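Local atomic coordinates of peptide amidase (Stenotrophomonas maltophilia, PDB entry 1M22), a protein that probably hydrolyses carboxamide bonds as a serine-dependent enzyme of the amidase signature family. Residues Gly144-Arg148 with Gln361-Phe366; Arg153-Arg157 with Ala195-Val199; Thr186-Cys192 with Tyr436-Val441; Tyr286-Leu292 with Gln453-Val459. All blocks are in the same frame, centred on the assembly; numbering follows the deposited sequence.

Interaction 1: Gly144-Arg148 with Gln361-Phe366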
loop_
_atom_site.group_PDB
_atom_site.type_symbol
_atom_site.label_atom_id
_atom_site.label_comp_id
_atom_site.label_asym_id
_atom_site.label_seq_id
_atom_site.Cartn_x
_atom_site.Cartn_y
_atom_site.Cartn_z
ATOM N N GLY A 144 12.143 4.956 -0.522
ATOM C CA GLY A 144 12.580 3.722 -1.146
ATOM C C GLY A 144 13.952 3.218 -0.748
ATOM O O GLY A 144 14.432 2.235 -1.313
ATOM N N TRP A 145 14.590 3.879 0.211
ATOM C CA TRP A 145 15.909 3.451 0.662
ATOM C C TRP A 145 15.888 2.811 2.042
ATOM O O TRP A 145 15.178 3.264 2.939
ATOM C CB TRP A 145 16.885 4.633 0.721
ATOM C CG TRP A 145 18.250 4.225 1.233
ATOM C CD1 TRP A 145 19.293 3.744 0.493
ATOM C CD2 TRP A 145 18.668 4.156 2.605
ATOM N NE1 TRP A 145 20.331 3.375 1.318
ATOM C CE2 TRP A 145 19.975 3.616 2.618
ATOM C CE3 TRP A 145 18.064 4.494 3.825
ATOM C CZ2 TRP A 145 20.689 3.406 3.804
ATOM C CZ3 TRP A 145 18.776 4.284 5.007
ATOM C CH2 TRP A 145 20.075 3.743 4.982
ATOM N N SER A 146 16.673 1.751 2.200
ATOM C CA SER A 146 16.835 1.096 3.492
ATOM C C SER A 146 18.262 0.551 3.510
ATOM O O SER A 146 18.852 0.301 2.456
ATOM C CB SER A 146 15.811 -0.028 3.704
ATOM O OG SER A 146 16.109 -1.176 2.937
ATOM N N ALA A 147 18.826 0.386 4.699
ATOM C CA ALA A 147 20.191 -0.110 4.799
ATOM C C ALA A 147 20.314 -1.548 4.307
ATOM O O ALA A 147 21.301 -1.910 3.665
ATOM C CB ALA A 147 20.678 -0.007 6.239
ATOM N N ARG A 148 19.306 -2.364 4.594
ATOM C CA ARG A 148 19.337 -3.761 4.187
ATOM C C ARG A 148 18.949 -3.989 2.729
ATOM O O ARG A 148 19.483 -4.887 2.078
ATOM C CB ARG A 148 18.428 -4.588 5.101
ATOM C CG ARG A 148 18.378 -6.067 4.765
ATOM C CD ARG A 148 17.747 -6.873 5.892
ATOM N NE ARG A 148 17.632 -8.290 5.553
ATOM C CZ ARG A 148 16.511 -8.879 5.151
ATOM N NH1 ARG A 148 15.390 -8.179 5.039
ATOM N NH2 ARG A 148 16.511 -10.168 4.848
ATOM N N GLN A 361 26.733 2.434 8.118
ATOM C CA GLN A 361 25.775 1.745 7.259
ATOM C C GLN A 361 24.344 2.260 7.384
ATOM O O GLN A 361 23.565 2.171 6.433
ATOM C CB GLN A 361 25.771 0.241 7.559
ATOM C CG GLN A 361 27.090 -0.481 7.319
ATOM C CD GLN A 361 28.165 -0.092 8.314
ATOM O OE1 GLN A 361 27.933 -0.084 9.525
ATOM N NE2 GLN A 361 29.353 0.223 7.810
ATOM N N GLU A 362 24.000 2.801 8.547
ATOM C CA GLU A 362 22.639 3.276 8.791
ATOM C C GLU A 362 22.377 4.777 8.721
ATOM O O GLU A 362 21.309 5.198 8.277
ATOM C CB GLU A 362 22.162 2.775 10.157
ATOM C CG GLU A 362 21.895 1.278 10.238
ATOM C CD GLU A 362 20.624 0.865 9.517
ATOM O OE1 GLU A 362 19.956 1.748 8.931
ATOM O OE2 GLU A 362 20.299 -0.341 9.540
ATOM N N LEU A 363 23.336 5.586 9.157
ATOM C CA LEU A 363 23.140 7.032 9.186
ATOM C C LEU A 363 24.006 7.832 8.216
ATOM O O LEU A 363 24.351 8.979 8.495
ATOM C CB LEU A 363 23.368 7.534 10.616
ATOM C CG LEU A 363 22.609 6.767 11.705
ATOM C CD1 LEU A 363 23.024 7.278 13.074
ATOM C CD2 LEU A 363 21.106 6.918 11.505
ATOM N N GLY A 364 24.331 7.239 7.074
ATOM C CA GLY A 364 25.159 7.923 6.097
ATOM C C GLY A 364 24.429 8.885 5.175
ATOM O O GLY A 364 25.012 9.871 4.724
ATOM N N LEU A 365 23.159 8.610 4.888
ATOM C CA LEU A 365 22.377 9.467 4.000
ATOM C C LEU A 365 21.541 10.492 4.763
ATOM O O LEU A 365 21.409 11.637 4.336
ATOM C CB LEU A 365 21.476 8.609 3.110
ATOM C CG LEU A 365 22.216 7.655 2.166
ATOM C CD1 LEU A 365 21.211 6.815 1.394
ATOM C CD2 LEU A 365 23.093 8.452 1.208
ATOM N N PHE A 366 20.965 10.068 5.882
ATOM C CA PHE A 366 20.172 10.949 6.733
ATOM C C PHE A 366 20.148 10.378 8.149
ATOM O O PHE A 366 20.603 9.258 8.375
ATOM C CB PHE A 366 18.745 11.143 6.188
ATOM C CG PHE A 366 17.986 9.868 5.969
ATOM C CD1 PHE A 366 18.194 9.104 4.824
ATOM C CD2 PHE A 366 17.049 9.436 6.903
ATOM C CE1 PHE A 366 17.477 7.927 4.610
ATOM C CE2 PHE A 366 16.327 8.260 6.698
ATOM C CZ PHE A 366 16.541 7.506 5.550
#
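Trp-145, in the short strand 145-146, carries the contact. Its CG stands anti to the backbone N (chi1 178°), which extends the indole toward the loop that follows helix 359-362. Leu-365 reaches over one face of the ring: its CD1 lies 3.6 Å from the centroid of the five-membered ring of Trp-145 and only 10° off the normal, the geometry of a CH-pi contact. The backbone N of Ala-147, which is bonded to Glu-132 OE2, lies over the opposite face toward the rim. Along the six-membered ring, Trp-145 CE3 approaches Phe-366 CE1 to 3.6 Å; with planes at 76° the two rings form an oblique pair. Near the indole plane, Gln-361 O is 4.1 Å from Trp-145 CZ2. Further along, the methyl of Ala-147 rests against the carboxylate of Glu-362, its CB 3.3 Å from both OE1 and OE2. That carboxylate is positioned by Leu-101 N, which donates to OE2, while OE1 lies close to Glu-132 OE2. No hydrogen bond joins the two segments directly; what passes between them is van der Waals and CH-pi contact, and the neighbouring acid could raise the proton affinity of Glu-362 or Glu-132.

Interaction 2: Arg153-Arg157 with Ala195-Val199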
loop_
_atom_site.group_PDB
_atom_site.type_symbol
_atom_site.label_atom_id
_atom_site.label_comp_id
_atom_site.label_asym_id
_atom_site.label_seq_id
_atom_site.Cartn_x
_atom_site.Cartn_y
_atom_site.Cartn_z
ATOM N N ARG A 153 14.200 1.487 -7.232
ATOM C CA ARG A 153 14.080 2.441 -8.329
ATOM C C ARG A 153 12.762 2.364 -9.081
ATOM O O ARG A 153 12.174 1.292 -9.215
ATOM C CB ARG A 153 15.235 2.236 -9.315
ATOM C CG ARG A 153 16.595 2.473 -8.683
ATOM C CD ARG A 153 17.742 2.129 -9.612
ATOM N NE ARG A 153 19.029 2.424 -8.983
ATOM C CZ ARG A 153 19.517 3.648 -8.807
ATOM N NH1 ARG A 153 18.834 4.709 -9.217
ATOM N NH2 ARG A 153 20.692 3.815 -8.216
ATOM N N ASN A 154 12.306 3.512 -9.578
ATOM C CA ASN A 154 11.068 3.574 -10.348
ATOM C C ASN A 154 11.349 2.917 -11.702
ATOM O O ASN A 154 12.260 3.331 -12.422
ATOM C CB ASN A 154 10.657 5.029 -10.549
ATOM C CG ASN A 154 9.270 5.166 -11.122
ATOM O OD1 ASN A 154 8.938 4.538 -12.131
ATOM N ND2 ASN A 154 8.446 5.995 -10.484
ATOM N N PRO A 155 10.569 1.894 -12.073
ATOM C CA PRO A 155 10.801 1.221 -13.355
ATOM C C PRO A 155 10.529 2.048 -14.606
ATOM O O PRO A 155 10.990 1.696 -15.696
ATOM C CB PRO A 155 9.913 -0.017 -13.258
ATOM C CG PRO A 155 8.753 0.471 -12.442
ATOM C CD PRO A 155 9.415 1.309 -11.363
ATOM N N TYR A 156 9.787 3.141 -14.463
ATOM C CA TYR A 156 9.483 3.990 -15.610
ATOM C C TYR A 156 10.667 4.875 -15.984
ATOM O O TYR A 156 10.768 5.342 -17.116
ATOM C CB TYR A 156 8.232 4.837 -15.341
ATOM C CG TYR A 156 6.967 4.007 -15.318
ATOM C CD1 TYR A 156 6.594 3.300 -14.175
ATOM C CD2 TYR A 156 6.191 3.861 -16.468
ATOM C CE1 TYR A 156 5.479 2.460 -14.183
ATOM C CE2 TYR A 156 5.077 3.024 -16.486
ATOM C CZ TYR A 156 4.731 2.326 -15.340
ATOM O OH TYR A 156 3.639 1.481 -15.359
ATOM N N ARG A 157 11.559 5.089 -15.024
ATOM C CA ARG A 157 12.771 5.888 -15.219
ATOM C C ARG A 157 13.588 5.574 -13.973
ATOM O O ARG A 157 13.356 6.147 -12.912
ATOM C CB ARG A 157 12.418 7.367 -15.297
ATOM C CG ARG A 157 13.541 8.265 -15.744
ATOM C CD ARG A 157 12.934 9.630 -16.014
ATOM N NE ARG A 157 12.761 9.802 -17.421
ATOM C CZ ARG A 157 11.714 9.968 -18.221
ATOM N NH1 ARG A 157 10.432 10.028 -17.881
ATOM N NH2 ARG A 157 12.054 10.075 -19.487
ATOM N N ALA A 195 0.470 5.327 -7.185
ATOM C CA ALA A 195 0.273 6.304 -8.251
ATOM C C ALA A 195 1.575 6.607 -8.994
ATOM O O ALA A 195 1.597 6.679 -10.225
ATOM C CB ALA A 195 -0.309 7.595 -7.676
ATOM N N ILE A 196 2.650 6.787 -8.233
ATOM C CA ILE A 196 3.968 7.108 -8.778
ATOM C C ILE A 196 4.499 6.019 -9.713
ATOM O O ILE A 196 5.249 6.308 -10.656
ATOM C CB ILE A 196 4.955 7.364 -7.606
ATOM C CG1 ILE A 196 4.643 8.719 -6.960
ATOM C CG2 ILE A 196 6.410 7.287 -8.082
ATOM C CD1 ILE A 196 5.043 9.917 -7.797
ATOM N N ASN A 197 4.097 4.777 -9.463
ATOM C CA ASN A 197 4.535 3.649 -10.278
ATOM C C ASN A 197 3.444 3.081 -11.192
ATOM O O ASN A 197 3.544 1.949 -11.664
ATOM C CB ASN A 197 5.119 2.558 -9.374
ATOM C CG ASN A 197 6.394 3.006 -8.677
ATOM O OD1 ASN A 197 7.459 3.086 -9.297
ATOM N ND2 ASN A 197 6.293 3.315 -7.390
ATOM N N GLY A 198 2.397 3.869 -11.428
ATOM C CA GLY A 198 1.339 3.465 -12.341
ATOM C C GLY A 198 0.516 2.228 -12.053
ATOM O O GLY A 198 0.130 1.511 -12.983
ATOM N N VAL A 199 0.221 1.981 -10.781
ATOM C CA VAL A 199 -0.582 0.825 -10.407
ATOM C C VAL A 199 -1.701 1.226 -9.458
ATOM O O VAL A 199 -1.787 2.380 -9.026
ATOM C CB VAL A 199 0.276 -0.289 -9.740
ATOM C CG1 VAL A 199 1.325 -0.793 -10.722
ATOM C CG2 VAL A 199 0.935 0.231 -8.474
#
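Asn-154 ND2 is shared by two carbonyls: it donates to Ile-196 O across the contact at 3.2 Å, and to Ser-161 O. The first bond is fairly straight, with an N-H...O angle of 156°. Ile-196 O lies near the amide plane of Asn-154, yet the donor stands 56° out of the carbonyl plane and thus not on a lone pair. At the other end of the amide, Asn-154 OD1 accepts from Tyr-156 N at 2.8 Å, which defines an Asx turn within the type I turn Asn-154 to Arg-157. Bonds at both ends fix the rotation of this amide.

The side chains of Asn-154 and Asn-197 pass in opposite directions. Asn-197 OD1 is 3.3 Å from Asn-154 ND2, but the angle is too poor for a hydrogen bond; the same OD1 meets Pro-155 CD at 3.4 Å. Asn-197 is oriented from its other end, where ND2 donates to Pro-193 O and Pro-162 O. Tyr-156 brings CE1 to 3.2 Å from Asn-197 O, while its OH bonds to Arg-488 O. Gly-198, at positive phi, is the C-prime residue of a Schellman motif: Gly-198 N bonds to Ala-195 O and Val-199 N to Ala-194 O.

The contact therefore tethers the loop after strand 150-151 to the end of helix 191-196, which directly follows the loop bearing the nucleophile Ser-189; the side chains of Asn-197 and Ser-189 are about 11 Å apart. The carboxamide N-H groups of both asparagines donate to backbone carbonyl oxygens.

Interaction 3: Thr186-Cys192 with Tyr436-Val441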
loop_
_atom_site.group_PDB
_atom_site.type_symbol
_atom_site.label_atom_id
_atom_site.label_comp_id
_atom_site.label_asym_id
_atom_site.label_seq_id
_atom_site.Cartn_x
_atom_site.Cartn_y
_atom_site.Cartn_z
ATOM N N THR A 186 0.397 4.541 6.547
ATOM C CA THR A 186 0.201 5.274 7.787
ATOM C C THR A 186 -0.302 6.632 7.282
ATOM O O THR A 186 -1.297 7.158 7.769
ATOM C CB THR A 186 1.511 5.386 8.576
ATOM O OG1 THR A 186 1.929 4.068 8.962
ATOM C CG2 THR A 186 1.312 6.235 9.824
ATOM N N ASP A 187 0.389 7.186 6.289
ATOM C CA ASP A 187 -0.038 8.427 5.645
ATOM C C ASP A 187 0.604 8.538 4.260
ATOM O O ASP A 187 1.701 9.084 4.104
ATOM C CB ASP A 187 0.295 9.676 6.469
ATOM C CG ASP A 187 -0.419 10.918 5.938
ATOM O OD1 ASP A 187 -0.664 10.992 4.716
ATOM O OD2 ASP A 187 -0.741 11.828 6.731
ATOM N N GLY A 188 -0.090 7.984 3.269
ATOM C CA GLY A 188 0.361 8.018 1.888
ATOM C C GLY A 188 1.186 6.841 1.395
ATOM O O GLY A 188 1.369 6.694 0.182
ATOM N N SER A 189 1.649 5.984 2.304
ATOM C CA SER A 189 2.519 4.867 1.928
ATOM C C SER A 189 2.011 3.788 0.979
ATOM O O SER A 189 2.799 2.951 0.533
ATOM C CB SER A 189 3.103 4.213 3.177
ATOM O OG SER A 189 4.137 5.026 3.711
ATOM N N ILE A 190 0.712 3.766 0.696
ATOM C CA ILE A 190 0.199 2.819 -0.287
ATOM C C ILE A 190 -0.192 3.593 -1.542
ATOM O O ILE A 190 0.328 3.332 -2.625
ATOM C CB ILE A 190 -1.048 2.035 0.202
ATOM C CG1 ILE A 190 -0.625 0.930 1.174
ATOM C CG2 ILE A 190 -1.788 1.419 -0.998
ATOM C CD1 ILE A 190 -1.786 0.213 1.828
ATOM N N VAL A 191 -1.072 4.578 -1.397
ATOM C CA VAL A 191 -1.538 5.306 -2.570
ATOM C C VAL A 191 -0.505 6.142 -3.308
ATOM O O VAL A 191 -0.566 6.246 -4.531
ATOM C CB VAL A 191 -2.785 6.181 -2.243
ATOM C CG1 VAL A 191 -3.930 5.284 -1.794
ATOM C CG2 VAL A 191 -2.459 7.212 -1.174
ATOM N N CYS A 192 0.453 6.718 -2.591
ATOM C CA CYS A 192 1.457 7.530 -3.268
ATOM C C CYS A 192 2.379 6.683 -4.145
ATOM O O CYS A 192 2.529 6.965 -5.335
ATOM C CB CYS A 192 2.274 8.337 -2.260
ATOM S SG CYS A 192 2.912 9.872 -2.955
ATOM N N TYR A 436 -4.696 12.910 -0.010
ATOM C CA TYR A 436 -4.761 11.577 0.590
ATOM C C TYR A 436 -4.535 11.522 2.100
ATOM O O TYR A 436 -4.926 10.552 2.751
ATOM C CB TYR A 436 -3.789 10.620 -0.117
ATOM C CG TYR A 436 -2.339 11.041 -0.070
ATOM C CD1 TYR A 436 -1.602 10.957 1.111
ATOM C CD2 TYR A 436 -1.705 11.537 -1.208
ATOM C CE1 TYR A 436 -0.268 11.359 1.158
ATOM C CE2 TYR A 436 -0.374 11.942 -1.173
ATOM C CZ TYR A 436 0.337 11.851 0.012
ATOM O OH TYR A 436 1.649 12.266 0.054
ATOM N N SER A 437 -3.916 12.552 2.663
ATOM C CA SER A 437 -3.674 12.569 4.098
ATOM C C SER A 437 -4.986 12.544 4.878
ATOM O O SER A 437 -5.052 11.999 5.978
ATOM C CB SER A 437 -2.872 13.811 4.492
ATOM O OG SER A 437 -2.641 13.843 5.893
ATOM N N ALA A 438 -6.031 13.136 4.308
ATOM C CA ALA A 438 -7.328 13.169 4.974
ATOM C C ALA A 438 -7.825 11.753 5.260
ATOM O O ALA A 438 -8.260 11.451 6.368
ATOM C CB ALA A 438 -8.343 13.920 4.119
ATOM N N ALA A 439 -7.763 10.882 4.258
ATOM C CA ALA A 439 -8.217 9.512 4.450
ATOM C C ALA A 439 -7.325 8.772 5.443
ATOM O O ALA A 439 -7.809 8.026 6.294
ATOM C CB ALA A 439 -8.244 8.774 3.113
ATOM N N ALA A 440 -6.019 8.981 5.339
ATOM C CA ALA A 440 -5.090 8.321 6.244
ATOM C C ALA A 440 -5.338 8.705 7.704
ATOM O O ALA A 440 -5.402 7.842 8.581
ATOM C CB ALA A 440 -3.649 8.656 5.850
ATOM N N VAL A 441 -5.488 9.999 7.958
ATOM C CA VAL A 441 -5.700 10.481 9.318
ATOM C C VAL A 441 -7.090 10.131 9.855
ATOM O O VAL A 441 -7.252 9.853 11.044
ATOM C CB VAL A 441 -5.447 12.003 9.378
ATOM C CG1 VAL A 441 -5.742 12.544 10.769
ATOM C CG2 VAL A 441 -3.992 12.281 9.000
#
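Tyr-436, at the start of the segment 436-441, can be followed outward against residues 186-192. Its CB touches Val-191 CG2 at 3.8 Å, and CG lies just beyond. With chi1 at 60°, CG sits between the backbone N and the carbonyl carbon, and the ring is directed across Gly-188. Tyr-436 CE1 meets Gly-188 CA at 3.5 Å; Asp-187 OD1 comes in at the ring edge, near its plane, 3.6 Å from Tyr-436 CE1. At the tip, Tyr-436 OH is 4.0 Å from Cys-192 SG. The sulfur is 5.1 Å from the ring centroid and 50° off the normal, an oblique sulfur-aromatic contact. Cys-192 also packs on Cys-163, with no disulfide between them here.

The next residue, Ser-437, adds the polar bond: its OG donates to Asp-187 OD2 at 2.9 Å, and OD2 accepts through its syn lone pair. The same OG is bonded to Trp-318 NE1. One turn further on, Ala-440 CB lies 3.4 Å from Thr-186 O.

Helix 436-442 thereby packs on the loop carrying the nucleophile Ser-189, whose CB is directed away from the helix and whose OG is hydrogen-bonded to Ser-165 OG. The contact probably belongs to the second shell of the Ser-Ser-Lys centre (Ser-189, Ser-165 and Lys-86) characteristic of amidase signature enzymes. Chemically the join is divided: a serine hydroxyl grips a carboxylate that also has Glu-322 OE2 close by, whereas the tyrosine adds mainly van der Waals contact, with the other carboxylate oxygen at its ring edge.

Interaction 4: Tyr286-Leu292 with Gln453-Val459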
loop_
_atom_site.group_PDB
_atom_site.type_symbol
_atom_site.label_atom_id
_atom_site.label_comp_id
_atom_site.label_asym_id
_atom_site.label_seq_id
_atom_site.Cartn_x
_atom_site.Cartn_y
_atom_site.Cartn_z
ATOM N N TYR A 286 -0.850 21.525 -11.236
ATOM C CA TYR A 286 0.494 20.972 -11.320
ATOM C C TYR A 286 0.828 20.867 -12.809
ATOM O O TYR A 286 -0.036 20.536 -13.621
ATOM C CB TYR A 286 0.502 19.600 -10.639
ATOM C CG TYR A 286 1.818 18.857 -10.646
ATOM C CD1 TYR A 286 2.164 18.024 -11.707
ATOM C CD2 TYR A 286 2.696 18.948 -9.565
ATOM C CE1 TYR A 286 3.349 17.291 -11.689
ATOM C CE2 TYR A 286 3.884 18.222 -9.539
ATOM C CZ TYR A 286 4.201 17.394 -10.602
ATOM O OH TYR A 286 5.358 16.650 -10.568
ATOM N N ARG A 287 2.070 21.171 -13.172
ATOM C CA ARG A 287 2.485 21.132 -14.572
ATOM C C ARG A 287 2.084 19.850 -15.301
ATOM O O ARG A 287 2.521 18.754 -14.937
ATOM C CB ARG A 287 4.002 21.322 -14.677
ATOM C CG ARG A 287 4.506 21.485 -16.106
ATOM C CD ARG A 287 6.025 21.582 -16.161
ATOM N NE ARG A 287 6.674 20.334 -15.764
ATOM C CZ ARG A 287 6.577 19.191 -16.437
ATOM N NH1 ARG A 287 5.854 19.129 -17.548
ATOM N NH2 ARG A 287 7.204 18.107 -15.999
ATOM N N GLY A 288 1.255 19.998 -16.333
ATOM C CA GLY A 288 0.810 18.858 -17.116
ATOM C C GLY A 288 -0.427 18.155 -16.583
ATOM O O GLY A 288 -0.973 17.268 -17.239
ATOM N N MET A 289 -0.884 18.560 -15.403
ATOM C CA MET A 289 -2.049 17.935 -14.780
ATOM C C MET A 289 -3.427 18.334 -15.320
ATOM O O MET A 289 -4.299 17.481 -15.479
ATOM C CB MET A 289 -2.019 18.183 -13.268
ATOM C CG MET A 289 -2.968 17.296 -12.462
ATOM S SD MET A 289 -2.470 15.549 -12.442
ATOM C CE MET A 289 -1.170 15.586 -11.219
ATOM N N PRO A 290 -3.647 19.629 -15.616
ATOM C CA PRO A 290 -4.957 20.048 -16.125
ATOM C C PRO A 290 -5.630 19.146 -17.164
ATOM O O PRO A 290 -6.790 18.771 -17.003
ATOM C CB PRO A 290 -4.683 21.454 -16.653
ATOM C CG PRO A 290 -3.681 21.963 -15.675
ATOM C CD PRO A 290 -2.731 20.783 -15.534
ATOM N N PRO A 291 -4.917 18.781 -18.240
ATOM C CA PRO A 291 -5.524 17.922 -19.263
ATOM C C PRO A 291 -5.947 16.554 -18.734
ATOM O O PRO A 291 -6.991 16.020 -19.119
ATOM C CB PRO A 291 -4.425 17.804 -20.318
ATOM C CG PRO A 291 -3.631 19.066 -20.137
ATOM C CD PRO A 291 -3.561 19.190 -18.641
ATOM N N LEU A 292 -5.129 15.989 -17.855
ATOM C CA LEU A 292 -5.420 14.676 -17.298
ATOM C C LEU A 292 -6.619 14.672 -16.367
ATOM O O LEU A 292 -7.515 13.840 -16.510
ATOM C CB LEU A 292 -4.199 14.135 -16.551
ATOM C CG LEU A 292 -2.969 13.836 -17.410
ATOM C CD1 LEU A 292 -1.840 13.349 -16.522
ATOM C CD2 LEU A 292 -3.317 12.793 -18.465
ATOM N N GLN A 453 -0.158 9.760 -17.838
ATOM C CA GLN A 453 1.235 10.062 -17.558
ATOM C C GLN A 453 1.551 11.488 -17.970
ATOM O O GLN A 453 0.842 12.083 -18.782
ATOM C CB GLN A 453 2.161 9.116 -18.335
ATOM C CG GLN A 453 2.042 7.647 -17.964
ATOM C CD GLN A 453 2.965 6.757 -18.784
ATOM O OE1 GLN A 453 3.064 5.554 -18.537
ATOM N NE2 GLN A 453 3.641 7.345 -19.766
ATOM N N ILE A 454 2.608 12.030 -17.382
ATOM C CA ILE A 454 3.096 13.359 -17.716
ATOM C C ILE A 454 4.574 13.120 -18.006
ATOM O O ILE A 454 5.319 12.666 -17.135
ATOM C CB ILE A 454 2.957 14.355 -16.542
ATOM C CG1 ILE A 454 1.477 14.565 -16.209
ATOM C CG2 ILE A 454 3.614 15.685 -16.913
ATOM C CD1 ILE A 454 1.228 15.472 -15.018
ATOM N N ASP A 455 4.980 13.389 -19.240
ATOM C CA ASP A 455 6.367 13.196 -19.649
ATOM C C ASP A 455 6.846 11.767 -19.394
ATOM O O ASP A 455 7.998 11.550 -19.009
ATOM C CB ASP A 455 7.276 14.184 -18.913
ATOM C CG ASP A 455 6.935 15.630 -19.216
ATOM O OD1 ASP A 455 6.892 15.995 -20.409
ATOM O OD2 ASP A 455 6.715 16.404 -18.259
ATOM N N GLY A 456 5.958 10.798 -19.598
ATOM C CA GLY A 456 6.317 9.402 -19.408
ATOM C C GLY A 456 6.245 8.861 -17.990
ATOM O O GLY A 456 6.516 7.684 -17.764
ATOM N N LEU A 457 5.878 9.707 -17.032
ATOM C CA LEU A 457 5.789 9.285 -15.636
ATOM C C LEU A 457 4.319 9.183 -15.219
ATOM O O LEU A 457 3.535 10.103 -15.447
ATOM C CB LEU A 457 6.541 10.280 -14.751
ATOM C CG LEU A 457 8.036 10.422 -15.083
ATOM C CD1 LEU A 457 8.650 11.520 -14.232
ATOM C CD2 LEU A 457 8.749 9.096 -14.847
ATOM N N PRO A 458 3.932 8.060 -14.595
ATOM C CA PRO A 458 2.546 7.847 -14.162
ATOM C C PRO A 458 1.938 8.846 -13.192
ATOM O O PRO A 458 2.607 9.369 -12.301
ATOM C CB PRO A 458 2.584 6.453 -13.545
ATOM C CG PRO A 458 3.689 5.773 -14.275
ATOM C CD PRO A 458 4.741 6.853 -14.345
ATOM N N VAL A 459 0.640 9.064 -13.377
ATOM C CA VAL A 459 -0.169 9.931 -12.527
ATOM C C VAL A 459 -1.432 9.130 -12.210
ATOM O O VAL A 459 -1.946 8.406 -13.067
ATOM C CB VAL A 459 -0.571 11.238 -13.246
ATOM C CG1 VAL A 459 -1.526 12.040 -12.376
ATOM C CG2 VAL A 459 0.668 12.060 -13.556
#
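Ile-454, the last residue of strand 446-454, meets Leu-292 at the apolar centre, in a beta hairpin whose type I' turn runs from Ile-454 to Leu-457. The start of helix 289-302 packs on this hairpin. Leu-292 reaches across from the first turn of the helix, its CD1 3.5 Å from Ile-454 CG1, and the same methyl lies 4.1 Å from Val-459 CG2 on the returning strand. Met-289 serves Val-459 as well: bent at chi2 and chi3 (69° and 79°), its chain sets SD 3.6 Å from Val-459 CG1.

Further out, Ile-454 CD1 rests on the type II turn that runs from Tyr-286 to Met-289, 3.5 Å from Gly-288 C. Gly-288 has a positive phi within that turn. Ile-454 CD1 also faces the edge of the Tyr-286 ring, 4.3 Å from CD1 of that tyrosine, whose OH bonds to Val-420 N.

The polar edge is a salt bridge between the two turns. Arg-287, whose chain bends at chi3, presents the end of its guanidinium to Asp-455. Both Arg-287 NH1 and NH2 bond to the single oxygen Asp-455 OD2, each at 2.9 Å. OD2 lies 8° out of the guanidinium plane, taking NH1 on its syn lone pair and NH2 nearly along its own C-O bond direction.

Interaction 4 packs a helix start on the hairpin of strands 446-454 and 457-464, part of the mixed central sheet. Interactions 2 and 3 share helix 191-196, one at its C-terminal end and the other at its start beside Ser-189; their centres are about 18 Å apart. Interaction 2 also touches interaction 4, where Arg-157 NH1 probably bonds to Asp-455 O at 3.1 Å. Interaction 1 lies toward the surface, its centre about 31 Å from that of interaction 4. Along the chain, interaction 2 falls between the segments of interaction 1 and closes before interaction 4 opens; interaction 3 crosses the other three, 1 and 4 also cross, and helix 436-442 is followed by strand 446-454. The chain is thus interlocked across the fold, with only interaction 3 holding the Ser-189 loop itself.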